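Local coordinates for ABC transporter binding protein AcbH (Actinoplanes, PDB 3OO8) that binds beta-D-galactopyranose as the extracellular solute receptor of an ABC transporter, with an exclusive preference for that sugar, at residues A[182-191]-A[383-391]; A[328-339]-A[345-354]. The protein carries 2 engineered substitutions. All coordinates share one frame; numbering follows the deposited sequence.

In the fold
The two contacts lie on opposite sides of the chain's centre, each about 17 Å from it, and hold different elements. In contact 1 the loop between strand 178-181 and helix 191-201 meets helix 377-392 across 192 residues of sequence. Contact 2 joins neighbours in sequence, the end of helix 325-332 and the loop after it with the loop that leads into helix 352-363 and that helix's first turn, and is nested inside the loop that contact 1 closes. Both are partly buried. Contact 1 is mainly aliphatic packing with a single direct hydrogen bond; contact 2 buries more surface and relies on side-chain amides, backbone carbonyls and waters. Their nearest atoms are about 12 Å apart.

Contact 1 of 2, residues A[182-191]-A[383-391]; sequences FADKDGWPAL and MIKLIQQFI
The loop 182-191 bends against one side of helix 377-392, passing Gln388 at Asp184, coming closest at Gly187 and Ile384 (CA to CA 5.3 Å) and turning back toward Ile387 at Ala190. The two ends of a type I beta turn, Asp184 and Gly187, meet the helix, and Lys185 and Asp186 at its corner point away. Ile384 sets CG2 against Gly187 CA at 3.4 Å, tighter than usual van der Waals contact; its CG1 and CD1 spread over the peptide that follows. Gly187 has a positive phi (86°), which favours glycine.

Gln388 supplies the one direct hydrogen bond. Its chain is extended beyond CG, carrying NE2 to Asp184 O at 2.9 Å, with the oxygen close to the amide plane. Gly187 N, closing the turn, reaches this oxygen from the opposite face, so two donors grip it. Gln388 NE2 also donates to a water that in turn donates to Lys185 O. The Asp184 carboxylate, turned 76° from the amide plane, lays OD2 over Gln388 CG (3.2 Å), while OD1 accepts from Ala190 N and ties the turn to the residues leading into helix 191-201.

In this class 2 solute-binding fold the loop joins strand 178-181 to helix 191-201, and the side chain of Trp188, directed away from helix 377-392, lies beside Trp142 and Gln266, which bind galactose.

The remaining contact is apolar. Ile391 CD1 touches Ala190 CB and, 3.8 Å from CE2, the edge of the Phe182 ring. Ala190 CB also meets Ile387 CG2 at 3.7 Å. Leu191 crosses Ile384 at about a right angle, CD1 against CG1, and its CD2 touches Ile387 CD1 at 3.7 Å. Trp229 of helix 220-232 packs on both Phe182 and Ile387.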
loop_
_atom_site.group_PDB
_atom_site.type_symbol
_atom_site.label_atom_id
_atom_site.label_comp_id
_atom_site.label_asym_id
_atom_site.label_seq_id
_atom_site.Cartn_x
_atom_site.Cartn_y
_atom_site.Cartn_z
ATOM N N PHE A 182 -9.904 16.063 -4.330
ATOM C CA PHE A 182 -9.060 15.349 -5.272
ATOM C C PHE A 182 -7.868 16.215 -5.685
ATOM O O PHE A 182 -8.026 17.403 -5.987
ATOM C CB PHE A 182 -9.897 14.929 -6.478
ATOM C CG PHE A 182 -9.198 13.962 -7.407
ATOM C CD1 PHE A 182 -8.664 12.782 -6.918
ATOM C CD2 PHE A 182 -9.100 14.246 -8.767
ATOM C CE1 PHE A 182 -8.034 11.914 -7.762
ATOM C CE2 PHE A 182 -8.457 13.371 -9.643
ATOM C CZ PHE A 182 -7.924 12.196 -9.122
ATOM N N ALA A 183 -6.701 15.594 -5.745
ATOM C CA ALA A 183 -5.442 16.280 -6.011
ATOM C C ALA A 183 -4.488 15.347 -6.742
ATOM O O ALA A 183 -4.451 14.131 -6.478
ATOM C CB ALA A 183 -4.828 16.730 -4.701
ATOM N N ASP A 184 -3.734 15.901 -7.691
ATOM C CA ASP A 184 -2.769 15.075 -8.412
ATOM C C ASP A 184 -1.527 15.826 -8.902
ATOM O O ASP A 184 -0.788 15.328 -9.738
ATOM C CB ASP A 184 -3.427 14.386 -9.593
ATOM C CG ASP A 184 -2.656 13.151 -10.049
ATOM O OD1 ASP A 184 -2.124 12.420 -9.178
ATOM O OD2 ASP A 184 -2.615 12.900 -11.281
ATOM N N LYS A 185 -1.308 17.030 -8.387
ATOM C CA LYS A 185 -0.060 17.697 -8.720
ATOM C C LYS A 185 1.154 16.827 -8.373
ATOM O O LYS A 185 2.175 16.878 -9.059
ATOM C CB LYS A 185 0.008 19.055 -8.018
ATOM C CG LYS A 185 1.211 19.908 -8.467
ATOM C CD LYS A 185 1.066 21.339 -7.945
ATOM C CE LYS A 185 2.008 22.297 -8.676
ATOM N NZ LYS A 185 3.422 22.026 -8.313
ATOM N N ASP A 186 1.037 16.028 -7.308
ATOM C CA ASP A 186 2.094 15.143 -6.833
ATOM C C ASP A 186 2.312 13.891 -7.684
ATOM O O ASP A 186 3.297 13.182 -7.513
ATOM C CB ASP A 186 1.822 14.740 -5.376
ATOM C CG ASP A 186 1.725 15.945 -4.442
ATOM O OD1 ASP A 186 2.701 16.716 -4.357
ATOM O OD2 ASP A 186 0.676 16.102 -3.801
ATOM N N GLY A 187 1.382 13.647 -8.604
ATOM C CA GLY A 187 1.535 12.614 -9.633
ATOM C C GLY A 187 1.087 11.252 -9.157
ATOM O O GLY A 187 0.269 10.586 -9.810
ATOM N N TRP A 188 1.567 10.855 -7.994
ATOM C CA TRP A 188 1.234 9.517 -7.496
ATOM C C TRP A 188 -0.190 9.366 -6.886
ATOM O O TRP A 188 -0.752 8.279 -6.974
ATOM C CB TRP A 188 2.296 8.988 -6.518
ATOM C CG TRP A 188 2.487 9.918 -5.350
ATOM C CD1 TRP A 188 3.426 10.919 -5.228
ATOM C CD2 TRP A 188 1.717 9.940 -4.140
ATOM N NE1 TRP A 188 3.262 11.583 -4.035
ATOM C CE2 TRP A 188 2.234 10.993 -3.336
ATOM C CE3 TRP A 188 0.628 9.186 -3.662
ATOM C CZ2 TRP A 188 1.710 11.296 -2.079
ATOM C CZ3 TRP A 188 0.105 9.494 -2.392
ATOM C CH2 TRP A 188 0.645 10.558 -1.630
ATOM N N PRO A 189 -0.798 10.424 -6.301
ATOM C CA PRO A 189 -2.107 10.168 -5.673
ATOM C C PRO A 189 -3.167 9.513 -6.577
ATOM O O PRO A 189 -3.854 8.578 -6.131
ATOM C CB PRO A 189 -2.575 11.579 -5.228
ATOM C CG PRO A 189 -1.267 12.292 -4.951
ATOM C CD PRO A 189 -0.367 11.825 -6.089
ATOM N N ALA A 190 -3.273 9.941 -7.838
ATOM C CA ALA A 190 -4.311 9.415 -8.737
ATOM C C ALA A 190 -4.098 7.961 -9.124
ATOM O O ALA A 190 -5.034 7.311 -9.601
ATOM C CB ALA A 190 -4.428 10.305 -10.017
ATOM N N LEU A 191 -2.869 7.487 -8.985
ATOM C CA LEU A 191 -2.619 6.068 -9.275
ATOM C C LEU A 191 -3.504 5.200 -8.382
ATOM O O LEU A 191 -3.916 4.114 -8.791
ATOM C CB LEU A 191 -1.159 5.708 -9.041
ATOM C CG LEU A 191 -0.103 6.507 -9.832
ATOM C CD1 LEU A 191 1.271 5.876 -9.593
ATOM C CD2 LEU A 191 -0.505 6.466 -11.320
ATOM N N MET A 383 2.763 6.024 -16.129
ATOM C CA MET A 383 1.317 6.144 -15.921
ATOM C C MET A 383 0.943 7.449 -15.241
ATOM O O MET A 383 -0.161 7.931 -15.420
ATOM C CB MET A 383 0.744 4.971 -15.100
ATOM C CG MET A 383 0.776 3.625 -15.826
ATOM S SD MET A 383 0.040 3.678 -17.488
ATOM C CE MET A 383 -1.598 4.320 -17.145
ATOM N N ILE A 384 1.820 7.975 -14.385
ATOM C CA ILE A 384 1.528 9.264 -13.740
ATOM C C ILE A 384 1.107 10.331 -14.728
ATOM O O ILE A 384 0.069 10.977 -14.563
ATOM C CB ILE A 384 2.718 9.724 -12.884
ATOM C CG1 ILE A 384 2.806 8.838 -11.628
ATOM C CG2 ILE A 384 2.567 11.192 -12.494
ATOM C CD1 ILE A 384 4.017 9.107 -10.724
ATOM N N LYS A 385 1.925 10.540 -15.753
ATOM C CA LYS A 385 1.664 11.592 -16.705
ATOM C C LYS A 385 0.443 11.261 -17.549
ATOM O O LYS A 385 -0.366 12.146 -17.864
ATOM C CB LYS A 385 2.886 11.782 -17.618
ATOM C CG LYS A 385 2.913 13.118 -18.316
ATOM C CD LYS A 385 4.147 13.264 -19.218
ATOM C CE LYS A 385 5.454 13.205 -18.436
ATOM N NZ LYS A 385 5.904 11.797 -18.222
ATOM N N LEU A 386 0.300 9.979 -17.891
ATOM C CA LEU A 386 -0.826 9.590 -18.744
ATOM C C LEU A 386 -2.140 9.764 -17.983
ATOM O O LEU A 386 -3.142 10.157 -18.553
ATOM C CB LEU A 386 -0.662 8.154 -19.283
ATOM C CG LEU A 386 0.559 8.014 -20.181
ATOM C CD1 LEU A 386 0.811 6.521 -20.459
ATOM C CD2 LEU A 386 0.334 8.782 -21.500
ATOM N N ILE A 387 -2.133 9.483 -16.679
ATOM C CA ILE A 387 -3.339 9.663 -15.886
ATOM C C ILE A 387 -3.665 11.137 -15.710
ATOM O O ILE A 387 -4.812 11.499 -15.712
ATOM C CB ILE A 387 -3.299 8.845 -14.579
ATOM C CG1 ILE A 387 -3.514 7.374 -14.951
ATOM C CG2 ILE A 387 -4.332 9.349 -13.578
ATOM C CD1 ILE A 387 -3.239 6.387 -13.836
ATOM N N GLN A 388 -2.635 11.980 -15.640
ATOM C CA GLN A 388 -2.869 13.434 -15.584
ATOM C C GLN A 388 -3.510 13.909 -16.873
ATOM O O GLN A 388 -4.425 14.750 -16.862
ATOM C CB GLN A 388 -1.573 14.191 -15.325
ATOM C CG GLN A 388 -1.172 14.188 -13.855
ATOM C CD GLN A 388 0.193 14.759 -13.619
ATOM O OE1 GLN A 388 1.045 14.782 -14.514
ATOM N NE2 GLN A 388 0.425 15.220 -12.400
ATOM N N GLN A 389 -3.073 13.325 -17.983
ATOM C CA GLN A 389 -3.640 13.667 -19.286
ATOM C C GLN A 389 -5.133 13.277 -19.336
ATOM O O GLN A 389 -5.979 14.050 -19.802
ATOM C CB GLN A 389 -2.795 13.031 -20.399
ATOM C CG GLN A 389 -3.200 13.440 -21.802
ATOM C CD GLN A 389 -2.213 12.957 -22.861
ATOM O OE1 GLN A 389 -1.227 12.275 -22.552
ATOM N NE2 GLN A 389 -2.492 13.293 -24.122
ATOM N N PHE A 390 -5.477 12.111 -18.785
ATOM C CA PHE A 390 -6.872 11.696 -18.692
ATOM C C PHE A 390 -7.699 12.664 -17.827
ATOM O O PHE A 390 -8.790 13.095 -18.201
ATOM C CB PHE A 390 -6.996 10.268 -18.123
ATOM C CG PHE A 390 -8.413 9.881 -17.814
ATOM C CD1 PHE A 390 -9.290 9.487 -18.826
ATOM C CD2 PHE A 390 -8.900 9.946 -16.509
ATOM C CE1 PHE A 390 -10.622 9.136 -18.532
ATOM C CE2 PHE A 390 -10.227 9.618 -16.223
ATOM C CZ PHE A 390 -11.088 9.210 -17.218
ATOM N N ILE A 391 -7.185 12.988 -16.643
ATOM C CA ILE A 391 -7.842 13.910 -15.735
ATOM C C ILE A 391 -8.108 15.236 -16.430
ATOM O O ILE A 391 -9.190 15.781 -16.260
ATOM C CB ILE A 391 -7.021 14.106 -14.454
ATOM C CG1 ILE A 391 -7.069 12.820 -13.611
ATOM C CG2 ILE A 391 -7.523 15.331 -13.645
ATOM C CD1 ILE A 391 -6.006 12.730 -12.540
HETATM O O HOH W 1 2.496 17.316 -11.826
#

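Contact 2 of 2, residues A[328-339]-A[345-354]; sequences EAAFLKTDHWDV and LIAPTYNDIQ
Gln354 and Asn351 reach across through their amides to the loop 335-338 that follows helix 325-332. Gln354 NE2 donates to Asp335 O (3.0 Å) and, more straightly, to Asp338 O (2.9 Å, N-H...O 155°), so two backbone carbonyls fix the rotation of its amide. Asn351 ND2 meets a lone pair of His336 O at 3.0 Å, in the carbonyl plane, and lies 3.7 Å from Trp337 CZ3, ring and amide planes 44° apart. Behind these bonds stands a capping box at the start of helix 352-363: Asn351 OD1 accepts from Gln354 N, and Gln354 OE1 from Asn351 N. On the facing side Asp335 OD1 accepts from the backbone N of Trp337, an Asx turn, and from that of Asp338, an Asx motif, shaping the backbone that presents the carbonyls.

Waters fill out the polar contact. One donates to Ala329 O and another lies 2.9 Å from Leu332 O; each is also 2.7 Å from Thr349 OG1. A third lies within hydrogen-bonding distance of both Thr349 O and Gln354 OE1.

Apolar contacts flank this network. Val339 CG1 sits over one face of the Tyr350 ring and presses on Gln354 CB at 3.5 Å, while Leu332 CD1 lies at that ring's edge. Ala329 CB meets Ala347 CB at 4.0 Å, and Leu345 CD2 lies against Glu328, whose OE1 is bonded to Ala342 N. Ile353 CB is at the edge of the Trp337 ring.

Beyond the contact, Trp337 packs on helix 264-270, Val339 pairs with Asn139 of strand 134-147, and Lys333 touches Gln51 of helix 39-56.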
loop_
_atom_site.group_PDB
_atom_site.type_symbol
_atom_site.label_atom_id
_atom_site.label_comp_id
_atom_site.label_asym_id
_atom_site.label_seq_id
_atom_site.Cartn_x
_atom_site.Cartn_y
_atom_site.Cartn_z
ATOM N N GLU A 328 5.499 -6.796 16.249
ATOM C CA GLU A 328 4.759 -5.720 15.578
ATOM C C GLU A 328 4.319 -4.669 16.560
ATOM O O GLU A 328 4.429 -3.471 16.266
ATOM C CB GLU A 328 3.542 -6.293 14.821
ATOM C CG GLU A 328 3.941 -7.332 13.771
ATOM C CD GLU A 328 2.742 -8.018 13.124
ATOM O OE1 GLU A 328 1.599 -7.670 13.431
ATOM O OE2 GLU A 328 2.937 -8.929 12.280
ATOM N N ALA A 329 3.788 -5.085 17.715
ATOM C CA ALA A 329 3.320 -4.084 18.681
ATOM C C ALA A 329 4.467 -3.208 19.184
ATOM O O ALA A 329 4.292 -2.001 19.308
ATOM C CB ALA A 329 2.617 -4.743 19.849
ATOM N N ALA A 330 5.622 -3.822 19.427
ATOM C CA ALA A 330 6.808 -3.083 19.898
ATOM C C ALA A 330 7.248 -2.031 18.877
ATOM O O ALA A 330 7.362 -0.847 19.192
ATOM C CB ALA A 330 7.924 -4.029 20.207
ATOM N N PHE A 331 7.435 -2.444 17.627
ATOM C CA PHE A 331 7.868 -1.499 16.588
ATOM C C PHE A 331 6.878 -0.356 16.393
ATOM O O PHE A 331 7.232 0.804 16.101
ATOM C CB PHE A 331 8.062 -2.233 15.251
ATOM C CG PHE A 331 8.524 -1.338 14.161
ATOM C CD1 PHE A 331 9.865 -1.007 14.065
ATOM C CD2 PHE A 331 7.624 -0.777 13.241
ATOM C CE1 PHE A 331 10.311 -0.158 13.060
ATOM C CE2 PHE A 331 8.078 0.057 12.254
ATOM C CZ PHE A 331 9.415 0.374 12.157
ATOM N N LEU A 332 5.585 -0.687 16.504
ATOM C CA LEU A 332 4.544 0.288 16.202
ATOM C C LEU A 332 4.136 1.238 17.339
ATOM O O LEU A 332 3.305 2.113 17.136
ATOM C CB LEU A 332 3.297 -0.423 15.635
ATOM C CG LEU A 332 3.559 -1.134 14.289
ATOM C CD1 LEU A 332 2.322 -1.986 13.990
ATOM C CD2 LEU A 332 3.763 -0.096 13.188
ATOM N N LYS A 333 4.760 1.107 18.507
ATOM C CA LYS A 333 4.378 1.971 19.649
ATOM C C LYS A 333 4.288 3.450 19.291
ATOM O O LYS A 333 3.341 4.142 19.703
ATOM C CB LYS A 333 5.367 1.785 20.810
ATOM C CG LYS A 333 5.252 0.457 21.517
ATOM C CD LYS A 333 6.136 0.468 22.794
ATOM C CE LYS A 333 7.620 0.695 22.452
ATOM N NZ LYS A 333 8.368 -0.484 21.881
ATOM N N THR A 334 5.266 3.942 18.536
ATOM C CA THR A 334 5.315 5.355 18.181
ATOM C C THR A 334 4.850 5.644 16.748
ATOM O O THR A 334 5.000 6.764 16.282
ATOM C CB THR A 334 6.747 5.929 18.319
ATOM O OG1 THR A 334 7.663 5.229 17.452
ATOM C CG2 THR A 334 7.249 5.837 19.748
ATOM N N ASP A 335 4.272 4.655 16.076
ATOM C CA ASP A 335 3.786 4.804 14.703
ATOM C C ASP A 335 2.266 4.963 14.795
ATOM O O ASP A 335 1.587 4.071 15.283
ATOM C CB ASP A 335 4.129 3.533 13.915
ATOM C CG ASP A 335 3.782 3.632 12.408
ATOM O OD1 ASP A 335 2.723 4.190 12.043
ATOM O OD2 ASP A 335 4.560 3.088 11.587
ATOM N N HIS A 336 1.736 6.086 14.330
ATOM C CA HIS A 336 0.320 6.338 14.492
ATOM C C HIS A 336 -0.610 5.860 13.389
ATOM O O HIS A 336 -1.823 5.971 13.547
ATOM C CB HIS A 336 0.090 7.835 14.729
ATOM C CG HIS A 336 0.816 8.366 15.927
ATOM N ND1 HIS A 336 0.607 7.874 17.197
ATOM C CD2 HIS A 336 1.748 9.342 16.047
ATOM C CE1 HIS A 336 1.384 8.523 18.048
ATOM N NE2 HIS A 336 2.082 9.420 17.376
ATOM N N TRP A 337 -0.074 5.328 12.286
ATOM C CA TRP A 337 -0.933 4.968 11.143
ATOM C C TRP A 337 -0.776 3.529 10.668
ATOM O O TRP A 337 -1.755 2.901 10.301
ATOM C CB TRP A 337 -0.782 5.947 9.971
ATOM C CG TRP A 337 -0.831 7.348 10.493
ATOM C CD1 TRP A 337 0.210 8.220 10.532
ATOM C CD2 TRP A 337 -1.927 7.989 11.174
ATOM N NE1 TRP A 337 -0.174 9.390 11.161
ATOM C CE2 TRP A 337 -1.479 9.270 11.564
ATOM C CE3 TRP A 337 -3.236 7.616 11.472
ATOM C CZ2 TRP A 337 -2.300 10.173 12.231
ATOM C CZ3 TRP A 337 -4.056 8.525 12.150
ATOM C CH2 TRP A 337 -3.583 9.776 12.514
ATOM N N ASP A 338 0.448 3.036 10.625
ATOM C CA ASP A 338 0.659 1.649 10.212
ATOM C C ASP A 338 0.092 0.657 11.232
ATOM O O ASP A 338 0.040 0.926 12.440
ATOM C CB ASP A 338 2.152 1.384 10.065
ATOM C CG ASP A 338 2.787 2.217 8.966
ATOM O OD1 ASP A 338 2.287 2.165 7.833
ATOM O OD2 ASP A 338 3.795 2.903 9.220
ATOM N N VAL A 339 -0.319 -0.504 10.741
ATOM C CA VAL A 339 -0.851 -1.555 11.610
ATOM C C VAL A 339 -0.256 -2.919 11.273
ATOM O O VAL A 339 0.011 -3.264 10.102
ATOM C CB VAL A 339 -2.417 -1.633 11.573
ATOM C CG1 VAL A 339 -3.026 -0.301 12.093
ATOM C CG2 VAL A 339 -2.903 -1.859 10.124
ATOM N N LEU A 345 -4.192 -8.935 16.418
ATOM C CA LEU A 345 -3.407 -7.933 17.104
ATOM C C LEU A 345 -4.082 -6.568 17.086
ATOM O O LEU A 345 -4.293 -5.990 16.023
ATOM C CB LEU A 345 -1.988 -7.862 16.518
ATOM C CG LEU A 345 -1.233 -6.650 17.055
ATOM C CD1 LEU A 345 -1.023 -6.704 18.575
ATOM C CD2 LEU A 345 0.106 -6.489 16.333
ATOM N N ILE A 346 -4.460 -6.082 18.274
ATOM C CA ILE A 346 -4.900 -4.689 18.483
ATOM C C ILE A 346 -3.964 -4.172 19.559
ATOM O O ILE A 346 -4.149 -4.453 20.753
ATOM C CB ILE A 346 -6.367 -4.630 19.002
ATOM C CG1 ILE A 346 -7.261 -5.329 17.989
ATOM C CG2 ILE A 346 -6.861 -3.182 19.140
ATOM C CD1 ILE A 346 -7.446 -4.482 16.739
ATOM N N ALA A 347 -2.910 -3.493 19.139
ATOM C CA ALA A 347 -1.899 -2.995 20.074
ATOM C C ALA A 347 -2.456 -1.917 20.997
ATOM O O ALA A 347 -3.351 -1.144 20.612
ATOM C CB ALA A 347 -0.681 -2.464 19.300
ATOM N N PRO A 348 -1.915 -1.843 22.226
ATOM C CA PRO A 348 -2.452 -0.916 23.224
ATOM C C PRO A 348 -2.261 0.529 22.841
ATOM O O PRO A 348 -2.898 1.419 23.393
ATOM C CB PRO A 348 -1.647 -1.226 24.494
ATOM C CG PRO A 348 -0.541 -2.155 24.078
ATOM C CD PRO A 348 -0.940 -2.796 22.787
ATOM N N THR A 349 -1.372 0.773 21.888
ATOM C CA THR A 349 -1.121 2.136 21.445
ATOM C C THR A 349 -1.973 2.568 20.238
ATOM O O THR A 349 -1.938 3.733 19.857
ATOM C CB THR A 349 0.368 2.318 21.053
ATOM O OG1 THR A 349 0.735 1.285 20.132
ATOM C CG2 THR A 349 1.290 2.240 22.271
ATOM N N TYR A 350 -2.706 1.650 19.616
ATOM C CA TYR A 350 -3.468 2.041 18.430
ATOM C C TYR A 350 -4.559 3.096 18.709
ATOM O O TYR A 350 -5.252 3.025 19.728
ATOM C CB TYR A 350 -4.177 0.856 17.801
ATOM C CG TYR A 350 -3.326 -0.171 17.078
ATOM C CD1 TYR A 350 -2.004 0.084 16.711
ATOM C CD2 TYR A 350 -3.914 -1.343 16.660
ATOM C CE1 TYR A 350 -1.251 -0.886 16.019
ATOM C CE2 TYR A 350 -3.192 -2.313 15.951
ATOM C CZ TYR A 350 -1.870 -2.059 15.630
ATOM O OH TYR A 350 -1.167 -3.030 14.967
ATOM N N ASN A 351 -4.694 4.054 17.799
ATOM C CA ASN A 351 -5.847 4.950 17.767
ATOM C C ASN A 351 -7.047 4.326 17.002
ATOM O O ASN A 351 -6.981 3.190 16.501
ATOM C CB ASN A 351 -5.451 6.305 17.182
ATOM C CG ASN A 351 -4.914 6.186 15.773
ATOM O OD1 ASN A 351 -5.449 5.426 14.979
ATOM N ND2 ASN A 351 -3.857 6.939 15.459
ATOM N N ASP A 352 -8.153 5.056 16.921
ATOM C CA ASP A 352 -9.363 4.499 16.350
ATOM C C ASP A 352 -9.203 4.168 14.861
ATOM O O ASP A 352 -9.762 3.172 14.390
ATOM C CB ASP A 352 -10.541 5.456 16.581
ATOM C CG ASP A 352 -11.048 5.405 18.012
ATOM O OD1 ASP A 352 -10.754 4.405 18.711
ATOM O OD2 ASP A 352 -11.747 6.361 18.419
ATOM N N ILE A 353 -8.465 5.031 14.160
ATOM C CA ILE A 353 -8.186 4.868 12.731
ATOM C C ILE A 353 -7.418 3.569 12.533
ATOM O O ILE A 353 -7.759 2.806 11.633
ATOM C CB ILE A 353 -7.349 6.047 12.152
ATOM C CG1 ILE A 353 -8.179 7.334 12.148
ATOM C CG2 ILE A 353 -6.928 5.744 10.686
ATOM C CD1 ILE A 353 -9.385 7.253 11.218
ATOM N N GLN A 354 -6.402 3.344 13.364
ATOM C CA GLN A 354 -5.644 2.067 13.311
ATOM C C GLN A 354 -6.516 0.860 13.623
ATOM O O GLN A 354 -6.427 -0.161 12.945
ATOM C CB GLN A 354 -4.450 2.101 14.264
ATOM C CG GLN A 354 -3.308 2.982 13.724
ATOM C CD GLN A 354 -2.222 3.204 14.771
ATOM O OE1 GLN A 354 -2.477 3.814 15.835
ATOM N NE2 GLN A 354 -1.008 2.719 14.490
HETATM O O HOH W 2 2.124 -0.962 20.677
HETATM O O HOH W 3 0.468 2.393 17.654
HETATM O O HOH W 4 -0.898 5.041 17.619
#